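PDB 1Z0I: Ras-related protein Rab-21 from Homo sapiens, which belongs to the Rab branch of the Ras-family small G proteins, a P-loop fold that here holds guanosine-5'-diphosphate and a magnesium ion. Local coordinates for residues A[120-125]-A[147-152]; A[17-22]-A[83-88]; A[48-53]-A[163-168]. All coordinates share one frame; numbering follows the deposited sequence.

How the contacts relate
From the N terminus, segment 17-22 of the phosphate-binding loop comes first, then 48-53 at the tip of a hairpin. Strand segment 83-88 returns to 17-22 and closes contact 2, and only afterwards does 120-125 leave the sheet, to be met by 147-152 in contact 1. Last, helix segment 163-168 reaches back to 48-53 and closes contact 3. Contacts 2 and 1 are therefore in series, contact 1 is nested inside the loop of contact 3, and contacts 2 and 3 cross. Contacts 1 and 2 adjoin around GDP; contact 3, about 23 Å from contact 2 between centres, ties the C-terminal helix to the edge of the same sheet.

Contact 1 of 3, residues A[120-125]-A[147-152]; sequences KIDLEK and HTSAKQ. With GDP (guanosine-5'-diphosphate), chain C.
The guanine-binding corner of a Ras-family fold is built here where Asp122, in an NKxD motif that Asn119 begins, meets Ser149 of the serine-alanine-lysine turn. Asp122 reads the base with both carboxylate oxygens: GDP N1 donates to OD1 at 2.9 Å, almost straight at 175°, and GDP N2 donates to OD2 at 2.9 Å. A carboxylate suits this place because its two acceptors match two neighbouring N-H donors of guanine. Ser149 OG then gives its proton to Asp122 OD1 (2.9 Å), coming from above the carboxylate plane, so OD1 is gripped twice and the carboxylate is steadied. With chi1 at 174°, Ser149 holds OG opposite its backbone N and within reach of that oxygen.

Two lysine chains sandwich the base. The extended Lys120 runs over one face, its CG 3.4 Å from GDP C6, and its NZ bonds to GDP O4' and to the carbonyl of Cys16. On the opposite face lies Lys151, with CB 3.5 Å from GDP N1. The backbone N-H groups of Ala150 and Lys151 both make weak bonds to GDP O6, the carbonyl acceptor of guanine, which Asp122 does not address.

Beyond the O6 edge of the base, Thr148 O accepts weak bonds from the backbone N atoms of both Lys120 and Ile121. Ile121 adds apolar filling, its CG1 3.7 Å from Ser149 CB. The contact thus joins the loop after strand 113-119 to the end of edge strand 144-148, with helix 19-28 packed against Thr148 and Ala150.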
loop_
_atom_site.group_PDB
_atom_site.type_symbol
_atom_site.label_atom_id
_atom_site.label_comp_id
_atom_site.label_asym_id
_atom_site.label_seq_id
_atom_site.Cartn_x
_atom_site.Cartn_y
_atom_site.Cartn_z
ATOM N N LYS A 120 -9.584 -5.957 -1.194
ATOM C CA LYS A 120 -10.893 -6.421 -1.701
ATOM C C LYS A 120 -11.473 -7.574 -0.876
ATOM O O LYS A 120 -12.091 -8.503 -1.431
ATOM C CB LYS A 120 -10.833 -6.815 -3.200
ATOM C CG LYS A 120 -10.603 -5.643 -4.159
ATOM C CD LYS A 120 -10.810 -6.009 -5.623
ATOM C CE LYS A 120 -10.317 -4.852 -6.515
ATOM N NZ LYS A 120 -10.560 -5.028 -7.958
ATOM N N ILE A 121 -11.287 -7.520 0.442
ATOM C CA ILE A 121 -11.648 -8.669 1.289
ATOM C C ILE A 121 -13.157 -8.828 1.526
ATOM O O ILE A 121 -13.596 -9.841 2.080
ATOM C CB ILE A 121 -10.869 -8.705 2.629
ATOM C CG1 ILE A 121 -11.146 -7.424 3.447
ATOM C CG2 ILE A 121 -9.368 -8.990 2.355
ATOM C CD1 ILE A 121 -10.700 -7.465 4.902
ATOM N N ASP A 122 -13.933 -7.830 1.105
ATOM C CA ASP A 122 -15.394 -7.934 1.046
ATOM C C ASP A 122 -15.836 -9.009 0.042
ATOM O O ASP A 122 -16.974 -9.496 0.104
ATOM C CB ASP A 122 -16.021 -6.581 0.661
ATOM C CG ASP A 122 -15.447 -6.002 -0.637
ATOM O OD1 ASP A 122 -14.226 -5.672 -0.701
ATOM O OD2 ASP A 122 -16.227 -5.865 -1.595
ATOM N N LEU A 123 -14.943 -9.368 -0.884
ATOM C CA LEU A 123 -15.242 -10.363 -1.914
ATOM C C LEU A 123 -14.686 -11.740 -1.583
ATOM O O LEU A 123 -14.406 -12.521 -2.490
ATOM C CB LEU A 123 -14.727 -9.902 -3.290
ATOM C CG LEU A 123 -15.262 -8.597 -3.898
ATOM C CD1 LEU A 123 -14.500 -8.252 -5.162
ATOM C CD2 LEU A 123 -16.794 -8.622 -4.159
ATOM N N GLU A 124 -14.549 -12.047 -0.294
ATOM C CA GLU A 124 -14.058 -13.356 0.170
ATOM C C GLU A 124 -14.633 -14.594 -0.525
ATOM O O GLU A 124 -13.891 -15.542 -0.820
ATOM C CB GLU A 124 -14.271 -13.511 1.672
ATOM C CG GLU A 124 -13.027 -13.236 2.478
ATOM C CD GLU A 124 -11.900 -14.219 2.201
ATOM O OE1 GLU A 124 -10.773 -13.748 2.018
ATOM O OE2 GLU A 124 -12.124 -15.454 2.178
ATOM N N LYS A 125 -15.944 -14.599 -0.769
ATOM C CA LYS A 125 -16.601 -15.747 -1.386
ATOM C C LYS A 125 -15.946 -16.076 -2.732
ATOM O O LYS A 125 -16.053 -17.210 -3.229
ATOM C CB LYS A 125 -18.100 -15.489 -1.546
ATOM N N HIS A 147 -4.437 -7.089 5.333
ATOM C CA HIS A 147 -5.717 -7.225 4.611
ATOM C C HIS A 147 -6.563 -5.940 4.640
ATOM O O HIS A 147 -6.724 -5.321 5.701
ATOM C CB HIS A 147 -6.517 -8.383 5.208
ATOM C CG HIS A 147 -6.056 -9.737 4.745
ATOM N ND1 HIS A 147 -6.016 -10.098 3.409
ATOM C CD2 HIS A 147 -5.638 -10.820 5.441
ATOM C CE1 HIS A 147 -5.568 -11.337 3.307
ATOM N NE2 HIS A 147 -5.340 -11.801 4.524
ATOM N N THR A 148 -7.077 -5.533 3.475
ATOM C CA THR A 148 -7.879 -4.293 3.335
ATOM C C THR A 148 -9.121 -4.439 2.456
ATOM O O THR A 148 -9.143 -5.226 1.521
ATOM C CB THR A 148 -7.079 -3.142 2.666
ATOM O OG1 THR A 148 -6.514 -3.618 1.436
ATOM C CG2 THR A 148 -6.011 -2.599 3.586
ATOM N N SER A 149 -10.137 -3.637 2.744
ATOM C CA SER A 149 -11.246 -3.443 1.820
ATOM C C SER A 149 -11.491 -1.944 1.726
ATOM O O SER A 149 -11.910 -1.325 2.701
ATOM C CB SER A 149 -12.512 -4.177 2.294
ATOM O OG SER A 149 -13.622 -3.862 1.460
ATOM N N ALA A 150 -11.205 -1.371 0.553
ATOM C CA ALA A 150 -11.457 0.053 0.282
ATOM C C ALA A 150 -12.961 0.371 0.165
ATOM O O ALA A 150 -13.394 1.493 0.430
ATOM C CB ALA A 150 -10.727 0.480 -0.983
ATOM N N LYS A 151 -13.728 -0.632 -0.240
ATOM C CA LYS A 151 -15.161 -0.531 -0.459
ATOM C C LYS A 151 -15.918 -0.337 0.842
ATOM O O LYS A 151 -16.814 0.512 0.904
ATOM C CB LYS A 151 -15.689 -1.773 -1.207
ATOM C CG LYS A 151 -17.200 -1.733 -1.439
ATOM C CD LYS A 151 -17.712 -2.844 -2.349
ATOM C CE LYS A 151 -19.244 -2.770 -2.400
ATOM N NZ LYS A 151 -19.850 -3.929 -3.107
ATOM N N GLN A 152 -15.534 -1.114 1.864
ATOM C CA GLN A 152 -16.152 -1.102 3.193
ATOM C C GLN A 152 -15.364 -0.280 4.224
ATOM O O GLN A 152 -15.783 -0.162 5.388
ATOM C CB GLN A 152 -16.248 -2.527 3.729
ATOM C CG GLN A 152 -16.837 -3.538 2.776
ATOM C CD GLN A 152 -17.121 -4.854 3.456
ATOM O OE1 GLN A 152 -16.220 -5.486 4.007
ATOM N NE2 GLN A 152 -18.377 -5.285 3.412
HETATM P PB GDP C . -5.683 0.520 -9.434
HETATM O O1B GDP C . -5.528 0.293 -10.927
HETATM O O2B GDP C . -4.671 -0.343 -8.741
HETATM O O3B GDP C . -5.458 1.978 -9.098
HETATM O O3A GDP C . -7.196 0.071 -9.025
HETATM P PA GDP C . -8.462 1.064 -8.846
HETATM O O1A GDP C . -8.396 1.872 -7.547
HETATM O O2A GDP C . -8.701 2.003 -9.973
HETATM O "O5'" GDP C . -9.698 0.059 -8.705
HETATM C "C5'" GDP C . -10.122 -0.829 -9.727
HETATM C "C4'" GDP C . -11.596 -1.202 -9.486
HETATM O "O4'" GDP C . -11.790 -2.049 -8.344
HETATM C "C3'" GDP C . -12.477 0.006 -9.255
HETATM O "O3'" GDP C . -13.748 -0.345 -9.771
HETATM C "C2'" GDP C . -12.648 0.086 -7.763
HETATM O "O2'" GDP C . -13.850 0.800 -7.412
HETATM C "C1'" GDP C . -12.661 -1.394 -7.401
HETATM N N9 GDP C . -12.212 -1.635 -6.009
HETATM C C8 GDP C . -11.146 -1.077 -5.412
HETATM N N7 GDP C . -11.018 -1.499 -4.129
HETATM C C5 GDP C . -12.007 -2.370 -3.896
HETATM C C6 GDP C . -12.432 -3.179 -2.736
HETATM O O6 GDP C . -11.801 -3.138 -1.656
HETATM N N1 GDP C . -13.513 -3.958 -2.894
HETATM C C2 GDP C . -14.225 -4.008 -4.053
HETATM N N2 GDP C . -15.311 -4.822 -4.087
HETATM N N3 GDP C . -13.896 -3.283 -5.166
HETATM C C4 GDP C . -12.804 -2.465 -5.138
#

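Contact 2 of 3, residues A[17-22]-A[83-88]; sequences VGKTSL and ILVYDI. With MG (magnesium ion), chain B; GDP (guanosine-5'-diphosphate), chain C.
Val17 opens the contact by turning both methyls onto the end of the strand opposite. Its CG2 lies 3.5 Å from Val85 O and 3.9 Å from Val85 CG1, while CG1 sits beside the backbone of Tyr86 and Asp87. A beta-branched residue suits the place, since two short arms from one carbon spread over neighbouring residues of the strand. Gly18 follows as the N-cap of helix 19-28. Its backbone passes close to the nucleotide with a positive phi, a conformation that favours glycine, and its N-H points at the diphosphate, donating to GDP O2B.

Lys19 comes next, the lysine of what appears to be a Walker A motif. Its backbone N donates to GDP O2B, and the chain, bent at chi3 (-67°) and chi4, folds round so that NZ reaches the same oxygen at 2.6 Å. NZ also bonds to the carbonyl of Glu14. Lysine serves twice, for its aliphatic CG lies 4.2 Å from Val85 CB. Thr20 gives its N-H to GDP O3B, and its OG1 binds the magnesium ion at 2.1 Å; GDP O3B and four waters complete six ligands. Ser21 grips the other phosphate through its N and through OG, 2.6 Å from GDP O1A. The N-terminal end of the helix, directed at this anion, would probably stabilise its charge.

Leu22 turns from phosphate to core, its CD1 3.9 Å from Val85 CG2. Strand 81-87 lies between strands 5-12 and 113-119; Val85 meets the phosphate-loop helix on one face of the sheet, while Leu84 and Tyr86 pack on helix 97-107 at the other.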
loop_
_atom_site.group_PDB
_atom_site.type_symbol
_atom_site.label_atom_id
_atom_site.label_comp_id
_atom_site.label_asym_id
_atom_site.label_seq_id
_atom_site.Cartn_x
_atom_site.Cartn_y
_atom_site.Cartn_z
ATOM N N VAL A 17 -6.037 -3.565 -9.070
ATOM C CA VAL A 17 -6.033 -4.130 -7.704
ATOM C C VAL A 17 -6.605 -3.218 -6.574
ATOM O O VAL A 17 -6.948 -3.705 -5.479
ATOM C CB VAL A 17 -4.639 -4.697 -7.310
ATOM C CG1 VAL A 17 -4.149 -5.705 -8.346
ATOM C CG2 VAL A 17 -3.619 -3.591 -7.110
ATOM N N GLY A 18 -6.692 -1.912 -6.825
ATOM C CA GLY A 18 -7.231 -0.969 -5.837
ATOM C C GLY A 18 -6.269 0.061 -5.261
ATOM O O GLY A 18 -6.582 0.710 -4.255
ATOM N N LYS A 19 -5.112 0.242 -5.903
ATOM C CA LYS A 19 -4.104 1.209 -5.429
ATOM C C LYS A 19 -4.675 2.625 -5.275
ATOM O O LYS A 19 -4.524 3.242 -4.217
ATOM C CB LYS A 19 -2.868 1.225 -6.348
ATOM C CG LYS A 19 -2.160 -0.129 -6.508
ATOM C CD LYS A 19 -0.834 -0.021 -7.267
ATOM C CE LYS A 19 -0.985 0.369 -8.775
ATOM N NZ LYS A 19 -2.190 -0.197 -9.426
ATOM N N THR A 20 -5.339 3.138 -6.314
ATOM C CA THR A 20 -5.922 4.500 -6.246
ATOM C C THR A 20 -7.103 4.592 -5.275
ATOM O O THR A 20 -7.282 5.622 -4.617
ATOM C CB THR A 20 -6.383 5.027 -7.631
ATOM O OG1 THR A 20 -5.348 4.813 -8.593
ATOM C CG2 THR A 20 -6.713 6.521 -7.578
ATOM N N SER A 21 -7.900 3.522 -5.181
ATOM C CA SER A 21 -9.045 3.516 -4.258
ATOM C C SER A 21 -8.579 3.637 -2.823
ATOM O O SER A 21 -9.218 4.335 -2.023
ATOM C CB SER A 21 -9.912 2.278 -4.429
ATOM O OG SER A 21 -10.255 2.111 -5.790
ATOM N N LEU A 22 -7.462 2.971 -2.519
ATOM C CA LEU A 22 -6.863 2.991 -1.178
ATOM C C LEU A 22 -6.412 4.388 -0.783
ATOM O O LEU A 22 -6.661 4.829 0.350
ATOM C CB LEU A 22 -5.665 2.035 -1.079
ATOM C CG LEU A 22 -5.761 0.529 -0.815
ATOM C CD1 LEU A 22 -4.367 0.032 -0.424
ATOM C CD2 LEU A 22 -6.749 0.180 0.258
ATOM N N ILE A 83 3.927 0.478 -0.448
ATOM C CA ILE A 83 2.693 -0.317 -0.330
ATOM C C ILE A 83 2.464 -1.102 -1.649
ATOM O O ILE A 83 2.118 -0.532 -2.704
ATOM C CB ILE A 83 1.509 0.577 0.087
ATOM C CG1 ILE A 83 1.827 1.226 1.454
ATOM C CG2 ILE A 83 0.172 -0.202 0.170
ATOM C CD1 ILE A 83 0.783 2.229 1.966
ATOM N N LEU A 84 2.712 -2.407 -1.597
ATOM C CA LEU A 84 2.568 -3.237 -2.798
ATOM C C LEU A 84 1.279 -4.090 -2.705
ATOM O O LEU A 84 1.188 -5.031 -1.899
ATOM C CB LEU A 84 3.850 -4.057 -3.049
ATOM C CG LEU A 84 3.916 -5.183 -4.084
ATOM C CD1 LEU A 84 3.492 -4.753 -5.492
ATOM C CD2 LEU A 84 5.345 -5.801 -4.101
ATOM N N VAL A 85 0.295 -3.749 -3.540
ATOM C CA VAL A 85 -1.070 -4.281 -3.429
ATOM C C VAL A 85 -1.349 -5.369 -4.503
ATOM O O VAL A 85 -0.890 -5.270 -5.655
ATOM C CB VAL A 85 -2.102 -3.111 -3.501
ATOM C CG1 VAL A 85 -3.549 -3.573 -3.230
ATOM C CG2 VAL A 85 -1.711 -1.993 -2.522
ATOM N N TYR A 86 -2.063 -6.421 -4.098
ATOM C CA TYR A 86 -2.660 -7.371 -5.042
ATOM C C TYR A 86 -4.174 -7.503 -4.734
ATOM O O TYR A 86 -4.704 -6.896 -3.799
ATOM C CB TYR A 86 -1.929 -8.740 -5.012
ATOM C CG TYR A 86 -2.101 -9.471 -3.704
ATOM C CD1 TYR A 86 -3.222 -10.292 -3.475
ATOM C CD2 TYR A 86 -1.180 -9.308 -2.663
ATOM C CE1 TYR A 86 -3.405 -10.924 -2.255
ATOM C CE2 TYR A 86 -1.354 -9.942 -1.446
ATOM C CZ TYR A 86 -2.462 -10.750 -1.250
ATOM O OH TYR A 86 -2.628 -11.385 -0.037
ATOM N N ASP A 87 -4.862 -8.306 -5.523
ATOM C CA ASP A 87 -6.301 -8.503 -5.363
ATOM C C ASP A 87 -6.502 -9.939 -4.911
ATOM O O ASP A 87 -6.095 -10.886 -5.591
ATOM C CB ASP A 87 -6.986 -8.231 -6.715
ATOM C CG ASP A 87 -8.497 -8.476 -6.704
ATOM O OD1 ASP A 87 -9.053 -8.955 -5.674
ATOM O OD2 ASP A 87 -9.115 -8.185 -7.759
ATOM N N ILE A 88 -7.104 -10.093 -3.740
ATOM C CA ILE A 88 -7.358 -11.420 -3.144
ATOM C C ILE A 88 -8.174 -12.384 -4.033
ATOM O O ILE A 88 -8.094 -13.605 -3.855
ATOM C CB ILE A 88 -7.989 -11.297 -1.726
ATOM C CG1 ILE A 88 -9.426 -10.739 -1.769
ATOM C CG2 ILE A 88 -7.109 -10.450 -0.829
ATOM C CD1 ILE A 88 -10.485 -11.759 -1.319
HETATM MG MG MG B . -4.845 3.759 -10.390
HETATM P PB GDP C . -5.683 0.520 -9.434
HETATM O O1B GDP C . -5.528 0.293 -10.927
HETATM O O2B GDP C . -4.671 -0.343 -8.741
HETATM O O3B GDP C . -5.458 1.978 -9.098
HETATM O O3A GDP C . -7.196 0.071 -9.025
HETATM P PA GDP C . -8.462 1.064 -8.846
HETATM O O1A GDP C . -8.396 1.872 -7.547
HETATM O O2A GDP C . -8.701 2.003 -9.973
HETATM O "O5'" GDP C . -9.698 0.059 -8.705
HETATM C "C5'" GDP C . -10.122 -0.829 -9.727
HETATM C "C4'" GDP C . -11.596 -1.202 -9.486
HETATM O "O4'" GDP C . -11.790 -2.049 -8.344
HETATM C "C3'" GDP C . -12.477 0.006 -9.255
HETATM O "O3'" GDP C . -13.748 -0.345 -9.771
HETATM C "C2'" GDP C . -12.648 0.086 -7.763
HETATM O "O2'" GDP C . -13.850 0.800 -7.412
HETATM C "C1'" GDP C . -12.661 -1.394 -7.401
HETATM N N9 GDP C . -12.212 -1.635 -6.009
HETATM C C8 GDP C . -11.146 -1.077 -5.412
HETATM N N7 GDP C . -11.018 -1.499 -4.129
HETATM C C5 GDP C . -12.007 -2.370 -3.896
HETATM C C6 GDP C . -12.432 -3.179 -2.736
HETATM O O6 GDP C . -11.801 -3.138 -1.656
HETATM N N1 GDP C . -13.513 -3.958 -2.894
HETATM C C2 GDP C . -14.225 -4.008 -4.053
HETATM N N2 GDP C . -15.311 -4.822 -4.087
HETATM N N3 GDP C . -13.896 -3.283 -5.166
HETATM C C4 GDP C . -12.804 -2.465 -5.138
HETATM O O HOH W 1 -4.533 2.160 -12.296
HETATM O O HOH W 2 -7.201 4.047 -10.820
HETATM O O HOH W 3 -4.634 5.297 -11.530
HETATM O O HOH W 4 -2.788 3.633 -9.615
#

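Contact 3 of 3, residues A[48-53]-A[163-168]; sequences LNIGGK and LCKRMI
Ile50 carries CG1 beside its backbone N and opposite the carbonyl carbon (chi1 -57°), and an extended second torsion then sends CD1 out as the foremost atom toward the helix. Cys164 has the same kind of first torsion (-75°), which turns SG along toward Leu48 and leaves CB facing the isoleucine. The outcome is one close approach, Ile50 CD1 to Cys164 CB at 3.6 Å.

Each branch of Ile50 has its own neighbour. CD1 also lies 4.4 Å from Ile168 CD1, one helical turn beyond Cys164, while CG2 rests 4.1 Å from Lys165 CG, the two side chains passing at a slant. Beta branching is useful here, because a single strand residue can touch three positions of the helix. Lys165 offers only the aliphatic base of its chain, as fits a residue at the solvent-exposed margin. Leu48, on the same face of the strand, sets CD1 4.4 Å from Cys164 SG. The small cysteine suits a place where an isoleucine methyl comes up against its CB.

Strand 48-50 and helix 163-168 cross at 63°, their axes 10.4 Å apart at the closest. The segment beyond Ile50 is the turn of a beta hairpin, closed by Ile50 N to Lys53 O at 2.8 Å; Gly51 and Gly52 take the positive phi angles that the turn needs. Strand 43-50 is an edge of the sheet, and its partner strand 53-60 extends the same apolar face, Leu57 meeting Cys164 and Val55 meeting Ile168.

No hydrogen bond or salt bridge spans the two segments. The C-terminal helix is therefore held against the hairpin by dispersion and apolar burial, an attachment independent of bond direction and tight only where Ile50 CD1 meets Cys164 CB.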
loop_
_atom_site.group_PDB
_atom_site.type_symbol
_atom_site.label_atom_id
_atom_site.label_comp_id
_atom_site.label_asym_id
_atom_site.label_seq_id
_atom_site.Cartn_x
_atom_site.Cartn_y
_atom_site.Cartn_z
ATOM N N LEU A 48 -0.622 13.471 10.532
ATOM C CA LEU A 48 -0.895 12.580 11.662
ATOM C C LEU A 48 -0.241 13.055 12.954
ATOM O O LEU A 48 0.709 13.838 12.929
ATOM C CB LEU A 48 -0.380 11.167 11.377
ATOM C CG LEU A 48 -1.116 10.282 10.388
ATOM C CD1 LEU A 48 -0.476 10.449 9.027
ATOM C CD2 LEU A 48 -1.039 8.841 10.854
ATOM N N ASN A 49 -0.763 12.565 14.076
ATOM C CA ASN A 49 -0.102 12.699 15.368
ATOM C C ASN A 49 -0.014 11.327 16.014
ATOM O O ASN A 49 -1.041 10.686 16.269
ATOM C CB ASN A 49 -0.846 13.686 16.282
ATOM C CG ASN A 49 -0.954 15.083 15.678
ATOM O OD1 ASN A 49 0.043 15.684 15.268
ATOM N ND2 ASN A 49 -2.176 15.605 15.629
ATOM N N ILE A 50 1.212 10.868 16.253
ATOM C CA ILE A 50 1.436 9.550 16.831
ATOM C C ILE A 50 2.211 9.664 18.142
ATOM O O ILE A 50 3.417 9.939 18.149
ATOM C CB ILE A 50 2.170 8.594 15.845
ATOM C CG1 ILE A 50 1.387 8.464 14.534
ATOM C CG2 ILE A 50 2.404 7.226 16.490
ATOM C CD1 ILE A 50 2.089 7.668 13.481
ATOM N N GLY A 51 1.503 9.449 19.247
ATOM C CA GLY A 51 2.100 9.532 20.579
ATOM C C GLY A 51 2.872 10.824 20.729
ATOM O O GLY A 51 4.084 10.815 20.975
ATOM N N GLY A 52 2.171 11.935 20.548
ATOM C CA GLY A 52 2.777 13.247 20.670
ATOM C C GLY A 52 3.182 13.789 19.321
ATOM O O GLY A 52 2.542 14.713 18.804
ATOM N N LYS A 53 4.220 13.179 18.744
ATOM C CA LYS A 53 4.898 13.685 17.544
ATOM C C LYS A 53 4.011 13.785 16.303
ATOM O O LYS A 53 3.144 12.935 16.068
ATOM C CB LYS A 53 6.132 12.836 17.246
ATOM N N LEU A 163 2.640 1.446 9.319
ATOM C CA LEU A 163 3.712 1.884 8.425
ATOM C C LEU A 163 4.431 3.138 8.949
ATOM O O LEU A 163 5.664 3.174 9.022
ATOM C CB LEU A 163 3.184 2.115 7.003
ATOM C CG LEU A 163 4.205 2.580 5.945
ATOM C CD1 LEU A 163 5.447 1.673 5.892
ATOM C CD2 LEU A 163 3.557 2.685 4.590
ATOM N N CYS A 164 3.655 4.157 9.311
ATOM C CA CYS A 164 4.202 5.373 9.934
ATOM C C CYS A 164 5.101 5.089 11.140
ATOM O O CYS A 164 6.194 5.659 11.238
ATOM C CB CYS A 164 3.091 6.372 10.268
ATOM S SG CYS A 164 2.464 7.234 8.774
ATOM N N LYS A 165 4.670 4.183 12.021
ATOM C CA LYS A 165 5.465 3.800 13.196
ATOM C C LYS A 165 6.753 3.058 12.825
ATOM O O LYS A 165 7.792 3.221 13.483
ATOM C CB LYS A 165 4.644 2.941 14.163
ATOM C CG LYS A 165 3.405 3.637 14.714
ATOM C CD LYS A 165 2.290 2.661 14.985
ATOM C CE LYS A 165 2.397 2.057 16.361
ATOM N NZ LYS A 165 1.052 1.585 16.810
ATOM N N ARG A 166 6.663 2.224 11.789
ATOM C CA ARG A 166 7.786 1.433 11.333
ATOM C C ARG A 166 8.868 2.337 10.761
ATOM O O ARG A 166 10.048 2.140 11.041
ATOM C CB ARG A 166 7.332 0.416 10.292
ATOM C CG ARG A 166 6.661 -0.830 10.870
ATOM C CD ARG A 166 6.932 -2.006 9.954
ATOM N NE ARG A 166 5.995 -2.069 8.842
ATOM C CZ ARG A 166 6.269 -2.478 7.603
ATOM N NH1 ARG A 166 7.492 -2.852 7.237
ATOM N NH2 ARG A 166 5.288 -2.491 6.719
ATOM N N MET A 167 8.456 3.335 9.975
ATOM C CA MET A 167 9.361 4.356 9.441
ATOM C C MET A 167 9.996 5.253 10.528
ATOM O O MET A 167 11.100 5.752 10.353
ATOM C CB MET A 167 8.657 5.205 8.371
ATOM C CG MET A 167 8.269 4.441 7.120
ATOM S SD MET A 167 7.418 5.393 5.840
ATOM C CE MET A 167 5.927 5.903 6.705
ATOM N N ILE A 168 9.290 5.454 11.636
ATOM C CA ILE A 168 9.811 6.243 12.770
ATOM C C ILE A 168 10.914 5.494 13.538
ATOM O O ILE A 168 11.859 6.117 14.031
ATOM C CB ILE A 168 8.672 6.694 13.731
ATOM C CG1 ILE A 168 7.835 7.795 13.072
ATOM C CG2 ILE A 168 9.231 7.197 15.071
ATOM C CD1 ILE A 168 6.462 7.979 13.681
#